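Local coordinates for protein pyruvate carboxylase n-terminal domain (Aquifex aeolicus, PDB 1ULZ) that is the biotin carboxylase subunit of a pyruvate carboxylase, with an ATP-grasp domain between N- and C-terminal biotin carboxylase domains, at residues 62-66 with 89-94; 158-162 with 192-196; 163-168 with 182-186; 206-210 with 245-251; 351-357 with 371-377. The protein carries 1 engineered substitution. One frame throughout, in Å; residues are numbered along the deposited sequence.

Contact 1: 62-66 with 89-94; sequences KQRII and EFAKMC
Lys62 NZ is approached by a water and by Glu89. The water accepts from NZ at 2.6 Å and passes a weak bond on to Glu89 OE2, while the direct salt bridge from Lys62 NZ to Glu89 OE2 is long, 3.9 Å. The lysine chain bends twice near its end (chi3 -63°, chi4 -65°), which curls CE against the glutamate carboxylate. Nearer the backbone, Lys62 CD lies 3.7 Å from Phe90 CB, and Met93 SD is 3.8 Å from Lys62 CE. The axes of segments 62-66 and 89-94, taken from helices 62-71 and 88-96, lie 34° apart and 10.4 Å at closest approach. Both helices rest on Ile77 of strand 76-78, an arrangement of neighbouring helices on one parallel sheet that fits the Rossmann-like N-terminal domain. Between them, the Phe90 ring takes Lys62 O at its edge, near the ring plane, 3.7 Å from Phe90 CE1, and Cys94 SG sits over one face, displaced toward the rim. The Ile66 and Phe90 side chains slide past each other in opposite directions, Ile66 CG1 touching Phe90 CE1. Ile66 CD1 meets Met93 CB at 3.3 Å, tighter than usual for two carbons. Met93 and Ile66 cross there at about a right angle.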
# COMPACT_ATOMS: atom_id res chain seq x y z
N LYS A 62 24.02 26.14 5.28
CA LYS A 62 24.62 25.18 6.20
C LYS A 62 24.68 25.57 7.68
O LYS A 62 24.23 24.82 8.55
CB LYS A 62 26.03 24.82 5.71
CG LYS A 62 26.07 24.14 4.35
CD LYS A 62 27.47 23.64 4.00
CE LYS A 62 28.46 24.79 3.87
NZ LYS A 62 28.10 25.67 2.72
N GLN A 63 25.22 26.75 7.97
CA GLN A 63 25.35 27.19 9.35
C GLN A 63 24.03 27.50 10.05
O GLN A 63 23.86 27.17 11.22
CB GLN A 63 26.27 28.41 9.42
CG GLN A 63 26.64 28.78 10.84
CD GLN A 63 27.32 27.63 11.56
OE1 GLN A 63 28.26 27.04 11.04
NE2 GLN A 63 26.84 27.31 12.76
N ARG A 64 23.10 28.14 9.35
CA ARG A 64 21.82 28.47 9.97
C ARG A 64 21.08 27.20 10.39
O ARG A 64 20.49 27.14 11.48
CB ARG A 64 20.93 29.26 9.00
CG ARG A 64 19.64 29.72 9.64
CD ARG A 64 18.74 30.46 8.66
NE ARG A 64 19.30 31.75 8.27
CZ ARG A 64 19.57 32.08 7.01
NH1 ARG A 64 20.08 33.28 6.73
NH2 ARG A 64 19.34 31.22 6.03
N ILE A 65 21.13 26.19 9.53
CA ILE A 65 20.47 24.92 9.81
C ILE A 65 21.11 24.20 10.99
O ILE A 65 20.42 23.67 11.86
CB ILE A 65 20.46 24.03 8.55
CG1 ILE A 65 19.48 24.63 7.52
CG2 ILE A 65 20.06 22.60 8.90
CD1 ILE A 65 19.57 24.02 6.15
N ILE A 66 22.44 24.19 11.03
CA ILE A 66 23.15 23.56 12.14
C ILE A 66 22.81 24.31 13.43
O ILE A 66 22.49 23.69 14.45
CB ILE A 66 24.69 23.58 11.90
CG1 ILE A 66 25.06 22.47 10.91
CG2 ILE A 66 25.43 23.41 13.22
CD1 ILE A 66 26.53 22.42 10.57
N GLU A 89 30.85 18.95 2.92
CA GLU A 89 31.16 20.00 3.88
C GLU A 89 30.11 20.08 4.99
O GLU A 89 30.45 20.15 6.18
CB GLU A 89 31.25 21.35 3.16
CG GLU A 89 31.79 22.48 4.01
CD GLU A 89 31.86 23.81 3.26
OE1 GLU A 89 32.29 24.81 3.87
OE2 GLU A 89 31.48 23.86 2.06
N PHE A 90 28.84 20.08 4.61
CA PHE A 90 27.75 20.14 5.58
C PHE A 90 27.83 18.95 6.52
O PHE A 90 27.70 19.09 7.74
CB PHE A 90 26.40 20.16 4.86
CG PHE A 90 25.21 20.21 5.79
CD1 PHE A 90 25.09 21.23 6.72
CD2 PHE A 90 24.22 19.24 5.72
CE1 PHE A 90 24.01 21.28 7.58
CE2 PHE A 90 23.13 19.29 6.58
CZ PHE A 90 23.02 20.30 7.50
N ALA A 91 28.04 17.77 5.95
CA ALA A 91 28.15 16.55 6.74
C ALA A 91 29.28 16.68 7.76
O ALA A 91 29.14 16.28 8.91
CB ALA A 91 28.39 15.35 5.83
N LYS A 92 30.39 17.27 7.33
CA LYS A 92 31.55 17.47 8.21
C LYS A 92 31.17 18.43 9.33
O LYS A 92 31.42 18.17 10.51
CB LYS A 92 32.72 18.02 7.40
CG LYS A 92 34.02 18.22 8.16
CD LYS A 92 35.13 18.68 7.20
CE LYS A 92 36.45 18.97 7.92
NZ LYS A 92 36.34 20.13 8.86
N MET A 93 30.55 19.55 8.97
CA MET A 93 30.14 20.54 9.95
C MET A 93 29.20 19.93 11.00
O MET A 93 29.31 20.22 12.19
CB MET A 93 29.47 21.72 9.25
CG MET A 93 30.45 22.58 8.45
SD MET A 93 29.62 23.68 7.26
CE MET A 93 28.80 24.84 8.38
N CYS A 94 28.28 19.07 10.56
CA CYS A 94 27.35 18.43 11.49
C CYS A 94 28.11 17.62 12.53
O CYS A 94 27.84 17.72 13.73
CB CYS A 94 26.39 17.49 10.73
SG CYS A 94 25.04 18.33 9.86
O HOH W 1 28.52 24.20 0.57

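Contact 2: 158-162 with 192-196; sequences ATAGG and GRGDL
Thr159 and the carbonyls of Gly194 and Asp195 form the tight half of this contact. Thr159 N divides its hydrogen between Gly194 O at 2.8 Å, met almost head-on from the oxygen's end, and Asp195 O at 3.3 Å, where the donor stands 58° out of the carbonyl plane. Asp195 O is gripped a second time, by Thr159 OG1 at 2.9 Å, in the carbonyl plane and on a lone pair. That hydroxyl is placed by a chi1 of 68°, which sets OG1 between the backbone N and the carbonyl carbon. Gly194 O also takes a weak bond from Ala160 N. On the inner flank, Leu196 CD2 packs on Ala158 CB at 3.6 Å, and Leu196 also touches Tyr180 and Ala183 of helix 173-189. The other end is looser. Ala160 CB merely touches the Asp195 carboxylate, 3.5 Å from OD2; Gly161 N and Arg193 O are 3.3 Å apart at too poor an angle to bond; and the exposed Arg193 side chain leads away from the contact. The two segments run nearly antiparallel, 169° apart end to end, and join strand 154-158 to strand 196-200 at the start of the glycine-rich loop characteristic of the ATP-grasp fold.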
# COMPACT_ATOMS: atom_id res chain seq x y z
N ALA A 158 38.28 13.95 -29.26
CA ALA A 158 39.40 14.83 -28.97
C ALA A 158 39.12 15.58 -27.68
O ALA A 158 37.99 16.03 -27.44
CB ALA A 158 39.60 15.80 -30.12
N THR A 159 40.13 15.72 -26.83
CA THR A 159 39.93 16.41 -25.57
C THR A 159 40.88 17.59 -25.40
O THR A 159 40.98 18.15 -24.31
CB THR A 159 40.10 15.46 -24.37
OG1 THR A 159 41.47 15.05 -24.28
CG2 THR A 159 39.22 14.23 -24.55
N ALA A 160 41.57 17.97 -26.47
CA ALA A 160 42.49 19.10 -26.41
C ALA A 160 42.60 19.73 -27.80
O ALA A 160 42.14 19.15 -28.78
CB ALA A 160 43.86 18.64 -25.92
N GLY A 161 43.22 20.91 -27.88
CA GLY A 161 43.37 21.58 -29.15
C GLY A 161 42.10 22.25 -29.64
O GLY A 161 41.03 22.11 -29.03
N GLY A 162 42.20 22.96 -30.76
CA GLY A 162 41.05 23.66 -31.31
C GLY A 162 40.35 22.89 -32.41
O GLY A 162 39.69 23.47 -33.26
N GLY A 192 48.18 22.02 -32.43
CA GLY A 192 48.14 21.49 -31.08
C GLY A 192 47.90 20.00 -31.08
O GLY A 192 47.88 19.37 -32.15
N ARG A 193 47.71 19.43 -29.89
CA ARG A 193 47.45 18.01 -29.75
C ARG A 193 45.96 17.80 -29.62
O ARG A 193 45.24 18.67 -29.11
CB ARG A 193 48.15 17.44 -28.50
CG ARG A 193 49.66 17.24 -28.65
CD ARG A 193 50.24 16.44 -27.47
NE ARG A 193 51.63 16.04 -27.72
CZ ARG A 193 52.32 15.20 -26.95
NH1 ARG A 193 51.77 14.67 -25.86
NH2 ARG A 193 53.58 14.89 -27.27
N GLY A 194 45.49 16.64 -30.06
CA GLY A 194 44.07 16.35 -29.96
C GLY A 194 43.78 15.63 -28.67
O GLY A 194 42.67 15.73 -28.12
N ASP A 195 44.77 14.90 -28.15
CA ASP A 195 44.59 14.15 -26.92
C ASP A 195 43.36 13.28 -27.14
O ASP A 195 42.38 13.36 -26.41
CB ASP A 195 44.36 15.09 -25.74
CG ASP A 195 45.65 15.68 -25.21
OD1 ASP A 195 46.69 15.57 -25.91
OD2 ASP A 195 45.63 16.25 -24.09
N LEU A 196 43.44 12.45 -28.17
CA LEU A 196 42.34 11.56 -28.53
C LEU A 196 42.18 10.42 -27.55
O LEU A 196 43.15 9.77 -27.17
CB LEU A 196 42.56 10.99 -29.93
CG LEU A 196 42.71 12.01 -31.06
CD1 LEU A 196 42.87 11.29 -32.39
CD2 LEU A 196 41.50 12.92 -31.09

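Contact 3: 163-168 with 182-186; sequences GGRGIR and QASRE
Glu186 OE2 receives three groups. Arg168 NH2 makes a salt bridge to it at 3.0 Å, lying so that the oxygen sits at the edge of the guanidinium, near its plane. Gly164 N donates a hydrogen bond of 3.1 Å to the same oxygen, from the anti side and 33° out of the carboxylate plane. A water completes the set, donating to Glu186 OE2 at 2.8 Å and to Gly164 O at 2.6 Å, so it bridges the loop to the carboxylate. The guanidinium and carboxylate planes are 61° apart, which rules out a flat, side-by-side pairing of two nitrogens with two oxygens; NH2 alone spans the pair, with Glu186 OE1 3.1 Å from it. So many donors would probably favour the ionised carboxylate.

Around this first shell, Gln182 secures the other oxygen. Its NE2 donates to Glu186 OE1 at 2.6 Å, nearly straight at 163°, and its CG lies over one face of the Arg168 guanidinium. Ala183 CB comes obliquely to Arg168 NE at 3.9 Å. Gln182 and Glu186 stand one helical turn apart, their spacing set by the backbone bond from Glu186 N to Gln182 O.

Farther out, strand 168-170 fixes the base of the arginine by pairing Arg168 with Leu156, and the chain runs extended from CG to NE toward the helix. Arg165 reaches back instead to Gly161 O. Through its bonds to Gly164 and Arg168, the Glu186 carboxylate ties helix 173-189 to the glycine-rich loop between strands 154-158 and 168-170, a characteristic element of the ATP-grasp fold.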
# COMPACT_ATOMS: atom_id res chain seq x y z
N GLY A 163 40.51 21.57 -32.39
CA GLY A 163 39.86 20.73 -33.39
C GLY A 163 38.47 20.37 -32.91
O GLY A 163 38.13 20.63 -31.75
N GLY A 164 37.68 19.76 -33.79
CA GLY A 164 36.32 19.37 -33.43
C GLY A 164 36.23 18.51 -32.19
O GLY A 164 36.96 17.53 -32.05
N ARG A 165 35.31 18.86 -31.30
CA ARG A 165 35.14 18.12 -30.05
C ARG A 165 33.99 17.11 -30.04
O ARG A 165 33.77 16.43 -29.04
CB ARG A 165 34.95 19.10 -28.89
CG ARG A 165 36.16 19.98 -28.63
CD ARG A 165 37.42 19.14 -28.48
NE ARG A 165 38.58 19.95 -28.09
CZ ARG A 165 38.75 20.48 -26.88
NH1 ARG A 165 37.83 20.28 -25.94
NH2 ARG A 165 39.82 21.21 -26.62
N GLY A 166 33.26 17.02 -31.14
CA GLY A 166 32.16 16.08 -31.20
C GLY A 166 32.64 14.64 -31.14
O GLY A 166 33.69 14.31 -31.69
N ILE A 167 31.87 13.78 -30.47
CA ILE A 167 32.21 12.37 -30.35
C ILE A 167 32.02 11.69 -31.70
O ILE A 167 31.10 12.03 -32.44
CB ILE A 167 31.31 11.66 -29.29
CG1 ILE A 167 31.88 11.85 -27.89
CG2 ILE A 167 31.20 10.17 -29.60
CD1 ILE A 167 32.08 13.29 -27.49
N ARG A 168 32.90 10.75 -32.03
CA ARG A 168 32.80 10.06 -33.31
C ARG A 168 32.59 8.55 -33.11
O ARG A 168 33.43 7.87 -32.54
CB ARG A 168 34.07 10.30 -34.13
CG ARG A 168 34.41 11.77 -34.37
CD ARG A 168 35.83 11.89 -34.94
NE ARG A 168 36.28 13.28 -35.12
CZ ARG A 168 35.85 14.08 -36.08
NH1 ARG A 168 34.96 13.61 -36.95
NH2 ARG A 168 36.30 15.31 -36.20
N GLN A 182 40.78 12.01 -39.60
CA GLN A 182 40.04 13.27 -39.67
C GLN A 182 40.25 14.08 -38.40
O GLN A 182 40.40 15.30 -38.44
CB GLN A 182 38.55 13.01 -39.87
CG GLN A 182 37.67 14.26 -39.84
CD GLN A 182 38.07 15.31 -40.88
OE1 GLN A 182 38.40 14.98 -42.02
NE2 GLN A 182 38.02 16.58 -40.48
N ALA A 183 40.26 13.38 -37.27
CA ALA A 183 40.43 14.03 -35.98
C ALA A 183 41.83 14.60 -35.80
O ALA A 183 41.98 15.72 -35.31
CB ALA A 183 40.12 13.04 -34.86
N SER A 184 42.85 13.84 -36.17
CA SER A 184 44.23 14.30 -36.01
C SER A 184 44.53 15.38 -37.04
O SER A 184 45.40 16.23 -36.83
CB SER A 184 45.22 13.14 -36.15
OG SER A 184 45.04 12.42 -37.35
N ARG A 185 43.78 15.36 -38.13
CA ARG A 185 43.93 16.33 -39.20
C ARG A 185 43.45 17.67 -38.67
O ARG A 185 44.11 18.70 -38.82
CB ARG A 185 43.10 15.88 -40.39
CG ARG A 185 43.17 16.76 -41.60
CD ARG A 185 42.54 16.04 -42.77
NE ARG A 185 43.28 14.83 -43.14
CZ ARG A 185 42.73 13.65 -43.40
NH1 ARG A 185 41.40 13.51 -43.34
NH2 ARG A 185 43.49 12.62 -43.73
N GLU A 186 42.29 17.65 -38.01
CA GLU A 186 41.72 18.87 -37.44
C GLU A 186 42.61 19.44 -36.34
O GLU A 186 42.68 20.65 -36.16
CB GLU A 186 40.32 18.58 -36.89
CG GLU A 186 39.33 18.21 -37.98
CD GLU A 186 37.98 17.84 -37.44
OE1 GLU A 186 37.08 17.52 -38.25
OE2 GLU A 186 37.81 17.88 -36.20
O HOH W 2 38.60 16.57 -33.83

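Contact 4: 206-210 with 245-251; sequences KHIEY and ILTPEKR
Ile245 holds CG1 between its backbone N and carbonyl carbon (chi1 54°), with CD1 continuing straight outward, and Ile208 folds its own CD1 back at chi2 -70°; the two branches reach each other tip to tip. Their CD1 atoms are 3.5 Å apart, tighter than usual for two carbons. Lys206 adds its aliphatic part alongside, sliding past Ile245 in the opposite direction: Lys206 CD is 3.5 Å from Ile245 CD1, and Lys206 CE is 3.7 Å from Ile245 CG2. The lysine's charged end serves elsewhere, at Phe435 and Asp227.

The polar link is made by Tyr210. Its OH donates to Arg251 O at 2.6 Å, in the carbonyl plane and on a lone pair, with a C=O...O angle of 115°. Leu246 CD1 flanks the hydroxyl, 3.5 Å from Tyr210 OH and oblique to the ring. Arg251 itself lies in the first turn of its helix, whose start is marked by Thr247 at the N-cap: Thr247 OG1 accepts a weak bond of 3.3 Å from Lys250 N. The Arg251 side chain turns to Glu225 and Phe329.

Strand 206-214 belongs to the large antiparallel sheet, between strands 220-232 and 269-277. Ile208 touches both, on Glu225 and Ala277, Ile245 also packs on Ala277, and Tyr210 rests farther along helix 248-264 on Tyr254 and Val258, so the helix lies against the sheet.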
# COMPACT_ATOMS: atom_id res chain seq x y z
N LYS A 206 20.63 0.76 -20.97
CA LYS A 206 19.59 0.74 -19.95
C LYS A 206 20.27 1.32 -18.73
O LYS A 206 21.49 1.18 -18.55
CB LYS A 206 19.15 -0.69 -19.63
CG LYS A 206 17.86 -1.13 -20.28
CD LYS A 206 17.54 -2.57 -19.89
CE LYS A 206 16.22 -3.05 -20.48
NZ LYS A 206 15.08 -2.24 -20.00
N HIS A 207 19.50 2.00 -17.89
CA HIS A 207 20.03 2.57 -16.66
C HIS A 207 19.65 1.56 -15.58
O HIS A 207 18.47 1.42 -15.26
CB HIS A 207 19.37 3.92 -16.38
CG HIS A 207 19.62 4.44 -15.00
ND1 HIS A 207 20.45 5.51 -14.74
CD2 HIS A 207 19.14 4.04 -13.79
CE1 HIS A 207 20.48 5.74 -13.44
NE2 HIS A 207 19.69 4.86 -12.84
N ILE A 208 20.63 0.84 -15.06
CA ILE A 208 20.39 -0.16 -14.02
C ILE A 208 21.15 0.31 -12.77
O ILE A 208 22.33 0.63 -12.85
CB ILE A 208 20.94 -1.55 -14.42
CG1 ILE A 208 20.29 -2.04 -15.72
CG2 ILE A 208 20.71 -2.54 -13.28
CD1 ILE A 208 18.83 -2.41 -15.60
N GLU A 209 20.46 0.36 -11.63
CA GLU A 209 21.11 0.83 -10.42
C GLU A 209 20.87 -0.06 -9.21
O GLU A 209 19.76 -0.58 -9.01
CB GLU A 209 20.67 2.26 -10.11
CG GLU A 209 19.23 2.41 -9.67
CD GLU A 209 18.81 3.87 -9.49
OE1 GLU A 209 17.86 4.12 -8.72
OE2 GLU A 209 19.42 4.76 -10.13
N TYR A 210 21.91 -0.23 -8.40
CA TYR A 210 21.82 -1.06 -7.21
C TYR A 210 21.62 -0.26 -5.93
O TYR A 210 22.25 0.79 -5.71
CB TYR A 210 23.08 -1.92 -7.06
CG TYR A 210 22.98 -3.28 -7.72
CD1 TYR A 210 23.18 -3.44 -9.09
CD2 TYR A 210 22.64 -4.40 -6.97
CE1 TYR A 210 23.05 -4.68 -9.69
CE2 TYR A 210 22.50 -5.64 -7.56
CZ TYR A 210 22.71 -5.79 -8.92
OH TYR A 210 22.57 -7.03 -9.49
N ILE A 245 16.14 -7.65 -17.05
CA ILE A 245 17.29 -8.19 -17.76
C ILE A 245 18.24 -9.06 -16.93
O ILE A 245 18.96 -9.89 -17.49
CB ILE A 245 18.12 -7.08 -18.41
CG1 ILE A 245 18.51 -6.04 -17.36
CG2 ILE A 245 17.34 -6.44 -19.52
CD1 ILE A 245 19.33 -4.92 -17.94
N LEU A 246 18.27 -8.86 -15.62
CA LEU A 246 19.17 -9.67 -14.79
C LEU A 246 18.48 -10.91 -14.25
O LEU A 246 17.32 -10.85 -13.82
CB LEU A 246 19.71 -8.86 -13.61
CG LEU A 246 20.57 -7.64 -13.95
CD1 LEU A 246 21.00 -6.94 -12.67
CD2 LEU A 246 21.78 -8.07 -14.77
N THR A 247 19.20 -12.02 -14.30
CA THR A 247 18.68 -13.28 -13.78
C THR A 247 19.09 -13.29 -12.31
O THR A 247 19.91 -12.47 -11.89
CB THR A 247 19.34 -14.48 -14.48
OG1 THR A 247 20.76 -14.42 -14.29
CG2 THR A 247 19.03 -14.47 -15.97
N PRO A 248 18.52 -14.20 -11.50
CA PRO A 248 18.89 -14.23 -10.08
C PRO A 248 20.40 -14.40 -9.85
O PRO A 248 20.96 -13.80 -8.92
CB PRO A 248 18.08 -15.41 -9.54
CG PRO A 248 16.84 -15.37 -10.40
CD PRO A 248 17.41 -15.12 -11.78
N GLU A 249 21.06 -15.20 -10.68
CA GLU A 249 22.50 -15.41 -10.52
C GLU A 249 23.30 -14.16 -10.85
O GLU A 249 24.28 -13.84 -10.17
CB GLU A 249 22.99 -16.59 -11.37
CG GLU A 249 22.04 -17.04 -12.49
CD GLU A 249 20.75 -17.65 -11.97
OE1 GLU A 249 20.82 -18.51 -11.06
OE2 GLU A 249 19.67 -17.27 -12.47
N LYS A 250 22.89 -13.45 -11.90
CA LYS A 250 23.60 -12.23 -12.27
C LYS A 250 23.26 -11.11 -11.29
O LYS A 250 24.08 -10.23 -11.03
CB LYS A 250 23.25 -11.82 -13.70
CG LYS A 250 23.95 -12.67 -14.75
CD LYS A 250 23.69 -12.10 -16.14
CE LYS A 250 23.94 -10.59 -16.16
NZ LYS A 250 23.35 -9.92 -17.36
N ARG A 251 22.04 -11.15 -10.76
CA ARG A 251 21.60 -10.16 -9.79
C ARG A 251 22.54 -10.22 -8.59
O ARG A 251 23.01 -9.19 -8.11
CB ARG A 251 20.16 -10.43 -9.33
CG ARG A 251 19.71 -9.55 -8.17
CD ARG A 251 18.19 -9.52 -8.04
NE ARG A 251 17.58 -8.98 -9.26
CZ ARG A 251 16.88 -9.70 -10.13
NH1 ARG A 251 16.69 -11.00 -9.92
NH2 ARG A 251 16.40 -9.12 -11.23

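Contact 5: 351-357 with 371-377; sequences TRVIERY and AARGFEV. Unlike the reference sequence in segment 351-357: Arg352 (reference Gly).
Ile354 both gives and receives backbone hydrogen bonds across the contact. Ile354 N donates to Phe375 O at 2.9 Å, and Ile354 O accepts from Gly374 N at 2.9 Å, nearly straight at 174°. Val377 N donates to Arg352 O at 3.0 Å; Arg352, an engineered residue that is glycine in the reference sequence, turns its side chain away from 371-377. A CA-H...O contact from Val353 CA to Phe375 O, 3.4 Å, supplements these bonds. Segment 371-377 itself makes a type II turn from Ala372 to Phe375, with Gly374 at positive phi (100°).

Apolar contacts lie to one side. The Ile354 and Phe375 side chains cross at a slant, with Ile354 CD1 3.7 Å from Phe375 CD1. Ala371 CB sits over a face of that ring, offset toward the rim, and also meets Tyr357 CZ at 3.6 Å. On the exposed flank, the extended chain of Arg373 passes the Glu355 carbonyl, Arg373 CG being 3.2 Å from Glu355 O.

Polar anchoring of Tyr357 lies outside, through its OH to His369 and Tyr409. Ala372 also packs on Tyr357 of the second subunit, placing this loop pair at the dimer contact. Behind it, in the biotin carboxylase C-terminal domain, Ile354 and Tyr357 rest on Ile385 of strand 384-392 and on Ile411 of strand 410-411.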
# COMPACT_ATOMS: atom_id res chain seq x y z
N THR A 351 3.32 25.94 -13.16
CA THR A 351 3.41 26.53 -11.83
C THR A 351 2.07 27.06 -11.34
O THR A 351 1.93 28.26 -11.06
CB THR A 351 4.40 27.70 -11.81
OG1 THR A 351 3.88 28.78 -12.60
CG2 THR A 351 5.75 27.26 -12.36
N ARG A 352 1.07 26.19 -11.23
CA ARG A 352 -0.23 26.64 -10.77
C ARG A 352 -0.73 25.93 -9.51
O ARG A 352 0.06 25.32 -8.78
CB ARG A 352 -1.25 26.53 -11.90
CG ARG A 352 -0.89 27.40 -13.09
CD ARG A 352 -2.13 28.00 -13.75
NE ARG A 352 -3.04 26.98 -14.28
CZ ARG A 352 -4.15 27.26 -14.94
NH1 ARG A 352 -4.50 28.53 -15.17
NH2 ARG A 352 -4.93 26.28 -15.39
N VAL A 353 -2.03 26.01 -9.26
CA VAL A 353 -2.61 25.40 -8.07
C VAL A 353 -3.57 24.26 -8.40
O VAL A 353 -4.40 24.37 -9.30
CB VAL A 353 -3.35 26.47 -7.25
CG1 VAL A 353 -3.78 25.90 -5.92
CG2 VAL A 353 -2.45 27.69 -7.06
N ILE A 354 -3.45 23.16 -7.65
CA ILE A 354 -4.31 22.00 -7.86
C ILE A 354 -5.72 22.26 -7.34
O ILE A 354 -5.89 22.74 -6.22
CB ILE A 354 -3.72 20.74 -7.17
CG1 ILE A 354 -2.47 20.28 -7.92
CG2 ILE A 354 -4.75 19.63 -7.11
CD1 ILE A 354 -1.87 19.01 -7.38
N GLU A 355 -6.72 21.97 -8.17
CA GLU A 355 -8.11 22.15 -7.79
C GLU A 355 -8.69 20.79 -7.38
O GLU A 355 -8.72 20.47 -6.20
CB GLU A 355 -8.89 22.76 -8.96
CG GLU A 355 -8.21 24.00 -9.51
CD GLU A 355 -8.98 24.67 -10.64
OE1 GLU A 355 -9.86 24.01 -11.24
OE2 GLU A 355 -8.68 25.85 -10.93
N ARG A 356 -9.13 19.98 -8.34
CA ARG A 356 -9.65 18.67 -7.96
C ARG A 356 -8.46 17.75 -7.74
O ARG A 356 -7.44 17.86 -8.42
CB ARG A 356 -10.60 18.13 -9.04
CG ARG A 356 -11.72 19.13 -9.35
CD ARG A 356 -13.02 18.49 -9.85
NE ARG A 356 -12.90 17.89 -11.17
CZ ARG A 356 -13.92 17.72 -12.01
NH1 ARG A 356 -15.15 18.11 -11.67
NH2 ARG A 356 -13.72 17.14 -13.19
N TYR A 357 -8.57 16.87 -6.75
CA TYR A 357 -7.48 15.96 -6.43
C TYR A 357 -7.99 14.71 -5.74
O TYR A 357 -8.46 14.77 -4.60
CB TYR A 357 -6.46 16.69 -5.53
CG TYR A 357 -5.16 15.93 -5.29
CD1 TYR A 357 -4.86 15.40 -4.03
CD2 TYR A 357 -4.26 15.72 -6.31
CE1 TYR A 357 -3.70 14.70 -3.82
CE2 TYR A 357 -3.09 15.01 -6.11
CZ TYR A 357 -2.82 14.50 -4.86
OH TYR A 357 -1.67 13.76 -4.66
N ALA A 371 0.54 16.44 -1.51
CA ALA A 371 -0.49 17.21 -2.17
C ALA A 371 -1.93 17.05 -1.68
O ALA A 371 -2.28 16.10 -0.99
CB ALA A 371 -0.43 16.94 -3.67
N ALA A 372 -2.74 18.02 -2.08
CA ALA A 372 -4.16 18.08 -1.76
C ALA A 372 -4.68 19.30 -2.51
O ALA A 372 -3.91 20.00 -3.16
CB ALA A 372 -4.36 18.26 -0.26
N ARG A 373 -5.99 19.54 -2.45
CA ARG A 373 -6.53 20.71 -3.11
C ARG A 373 -5.82 21.92 -2.51
O ARG A 373 -5.64 21.99 -1.29
CB ARG A 373 -8.03 20.84 -2.85
CG ARG A 373 -8.62 22.11 -3.42
CD ARG A 373 -10.13 22.06 -3.49
NE ARG A 373 -10.67 23.26 -4.13
CZ ARG A 373 -10.60 24.48 -3.61
NH1 ARG A 373 -10.02 24.66 -2.42
NH2 ARG A 373 -11.08 25.52 -4.28
N GLY A 374 -5.39 22.85 -3.35
CA GLY A 374 -4.70 24.02 -2.85
C GLY A 374 -3.20 23.89 -3.01
O GLY A 374 -2.47 24.88 -2.97
N PHE A 375 -2.73 22.66 -3.18
CA PHE A 375 -1.31 22.40 -3.37
C PHE A 375 -0.85 23.33 -4.48
O PHE A 375 -1.53 23.48 -5.49
CB PHE A 375 -1.10 20.94 -3.76
CG PHE A 375 0.32 20.57 -4.05
CD1 PHE A 375 0.81 20.60 -5.35
CD2 PHE A 375 1.16 20.13 -3.04
CE1 PHE A 375 2.10 20.19 -5.64
CE2 PHE A 375 2.46 19.71 -3.32
CZ PHE A 375 2.93 19.74 -4.62
N GLU A 376 0.32 23.94 -4.30
CA GLU A 376 0.83 24.87 -5.30
C GLU A 376 2.21 24.49 -5.79
O GLU A 376 3.07 24.09 -5.00
CB GLU A 376 0.88 26.28 -4.72
CG GLU A 376 1.09 27.35 -5.78
CD GLU A 376 1.62 28.66 -5.21
OE1 GLU A 376 1.20 29.04 -4.08
OE2 GLU A 376 2.44 29.30 -5.89
N VAL A 377 2.42 24.61 -7.09
CA VAL A 377 3.71 24.30 -7.68
C VAL A 377 4.44 25.63 -7.96
O VAL A 377 4.19 26.26 -8.98
CB VAL A 377 3.55 23.54 -9.02
CG1 VAL A 377 4.91 23.21 -9.59
CG2 VAL A 377 2.76 22.25 -8.80

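Contacts 2 and 3 form one continuous patch: their centres are 8 Å apart, 163-168 directly follows 158-162, and Ala158 O comes within 3.3 Å of Arg165 CD, so the two parts of the glycine-rich loop pack against each other. Contact 4 also belongs to the ATP-grasp part of the chain, but lies on the large antiparallel β-sheet, with its centre 37 Å from that of contact 2 and nearest atoms about 23 Å apart. Contact 1, in the N-terminal domain, and contact 5, in the C-terminal domain, have centres 33 Å apart. Contact 5 lies farthest from the loop, 52 Å from contact 2 between centres, and among the five it alone reaches the second subunit.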